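Local coordinates for bacteriophage virulence determinant (Salmonella enterica subsp. enterica serovar Typhimurium str. 14028S, PDB 6GGR), which is a phage-encoded virulence effector of the PipA family that binds zinc and probably acts as a metalloprotease cleaving host NF-kappaB subunits, at residues B[156-161]-B[203-208]. Residues are numbered along the deposited sequence; the frame is centred on the assembly and turned at random.
Sequences QQFDTT and PPRIAY
Phe158 points the tip of its ring at the flat end of Arg205. Phe158 CZ sits 3.5 Å from Arg205 NH1, over the guanidinium face and displaced toward its rim. The two planes stand 83° apart, which puts the ring's edge on the guanidinium face, without the flat overlap of a cation-pi stack. Arg205 gets there with a fully extended chain: CG is anti to the backbone N (chi1 -177°), and the chain stays straight out to NE. Backbone carbonyls further along the same segment then grip the head group: Arg205 NH2 donates to Tyr208 O at 2.9 Å, in the carbonyl plane and on a lone pair, while Arg205 NE makes a weak bond to Ala207 O at 3.3 Å. Arg205 NH2 also hydrogen-bonds to the backbone of the chain of another protein.

This corner borders the zinc site of a zincin-like HxxxH helix, 160-173. The Arg205 side chain packs against His166, a zinc ligand in this protein, although no metal is bound to this chain here. Asp159 N-caps that helix through OD1 to Arg162 N.

At the other end, Gln156 lays its amide against the CG–CD edge of Pro203, with the two side chains crossing at about a right angle. Gln156 OE1 comes within 3.4 Å of Pro203 CD, and Gln156 CD lies 3.6 Å from Pro203 CG, a van der Waals contact. A bend at chi2 (-62°) turns the Gln156 amide against that edge, and its NE2 bonds to Gly154 O. Tyr149, on the strand paired with 156-157, bridges both segments, its ring meeting Phe158 and its OH bonding Pro203 O.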
# COMPACT_ATOMS: atom_id res chain seq x y z
N GLN B 156 3.30 11.95 10.32
CA GLN B 156 4.57 11.36 10.71
C GLN B 156 5.05 10.43 9.61
O GLN B 156 4.25 9.72 8.99
CB GLN B 156 4.43 10.58 12.02
CG GLN B 156 3.83 11.37 13.17
CD GLN B 156 4.69 12.55 13.56
OE1 GLN B 156 5.87 12.40 13.85
NE2 GLN B 156 4.10 13.74 13.55
N GLN B 157 6.36 10.43 9.38
CA GLN B 157 6.94 9.49 8.43
C GLN B 157 6.94 8.09 9.02
O GLN B 157 7.23 7.90 10.20
CB GLN B 157 8.38 9.88 8.09
CG GLN B 157 8.55 11.23 7.43
CD GLN B 157 9.91 11.37 6.77
OE1 GLN B 157 10.67 10.41 6.68
NE2 GLN B 157 10.22 12.57 6.31
N PHE B 158 6.60 7.11 8.19
CA PHE B 158 6.85 5.73 8.56
C PHE B 158 8.35 5.50 8.67
O PHE B 158 9.13 5.98 7.83
CB PHE B 158 6.27 4.77 7.51
CG PHE B 158 4.80 4.49 7.69
CD1 PHE B 158 4.36 3.68 8.71
CD2 PHE B 158 3.88 4.99 6.79
CE1 PHE B 158 3.02 3.40 8.86
CE2 PHE B 158 2.53 4.72 6.94
CZ PHE B 158 2.10 3.91 7.98
N ASP B 159 8.76 4.78 9.70
CA ASP B 159 10.14 4.35 9.85
C ASP B 159 10.20 2.82 9.83
O ASP B 159 9.17 2.14 9.90
CB ASP B 159 10.78 4.91 11.13
CG ASP B 159 10.27 4.22 12.39
OD1 ASP B 159 9.06 3.90 12.47
OD2 ASP B 159 11.09 4.01 13.30
N THR B 160 11.42 2.29 9.74
CA THR B 160 11.60 0.85 9.59
C THR B 160 10.92 0.09 10.72
O THR B 160 10.21 -0.90 10.49
CB THR B 160 13.09 0.52 9.53
OG1 THR B 160 13.69 1.25 8.45
CG2 THR B 160 13.31 -0.97 9.31
N THR B 161 11.13 0.54 11.96
CA THR B 161 10.58 -0.17 13.11
C THR B 161 9.06 -0.30 12.99
O THR B 161 8.51 -1.40 13.05
CB THR B 161 10.97 0.53 14.40
OG1 THR B 161 12.40 0.67 14.45
CG2 THR B 161 10.50 -0.28 15.62
N PRO B 203 5.04 9.56 17.61
CA PRO B 203 3.68 9.68 18.12
C PRO B 203 2.83 8.52 17.65
O PRO B 203 3.03 8.00 16.53
CB PRO B 203 3.19 11.01 17.53
CG PRO B 203 4.41 11.72 17.05
CD PRO B 203 5.39 10.66 16.70
N PRO B 204 1.87 8.07 18.45
CA PRO B 204 1.02 6.96 18.01
C PRO B 204 0.13 7.36 16.84
O PRO B 204 -0.22 8.53 16.65
CB PRO B 204 0.19 6.63 19.26
CG PRO B 204 0.25 7.83 20.11
CD PRO B 204 1.56 8.50 19.83
N ARG B 205 -0.22 6.35 16.05
CA ARG B 205 -1.00 6.54 14.83
C ARG B 205 -2.48 6.56 15.18
O ARG B 205 -3.03 5.54 15.59
CB ARG B 205 -0.67 5.43 13.84
CG ARG B 205 -1.36 5.52 12.49
CD ARG B 205 -0.93 4.34 11.65
NE ARG B 205 -1.42 4.40 10.28
CZ ARG B 205 -1.20 3.44 9.38
NH1 ARG B 205 -0.50 2.36 9.72
NH2 ARG B 205 -1.68 3.57 8.15
N ILE B 206 -3.12 7.72 15.02
CA ILE B 206 -4.50 7.90 15.46
C ILE B 206 -5.51 7.42 14.43
O ILE B 206 -6.69 7.25 14.77
CB ILE B 206 -4.79 9.37 15.81
CG1 ILE B 206 -4.74 10.25 14.55
CG2 ILE B 206 -3.79 9.86 16.85
CD1 ILE B 206 -5.05 11.72 14.81
N ALA B 207 -5.10 7.21 13.18
CA ALA B 207 -6.01 6.76 12.14
C ALA B 207 -5.22 6.02 11.07
O ALA B 207 -4.05 6.32 10.83
CB ALA B 207 -6.77 7.93 11.51
N TYR B 208 -5.87 5.04 10.44
CA TYR B 208 -5.21 4.30 9.37
C TYR B 208 -5.09 5.13 8.11
O TYR B 208 -4.03 5.16 7.47
CB TYR B 208 -5.97 3.00 9.09
CG TYR B 208 -5.29 2.11 8.07
CD1 TYR B 208 -4.23 1.30 8.43
CD2 TYR B 208 -5.72 2.10 6.75
CE1 TYR B 208 -3.60 0.49 7.50
CE2 TYR B 208 -5.10 1.29 5.81
CZ TYR B 208 -4.05 0.49 6.19
OH TYR B 208 -3.42 -0.32 5.27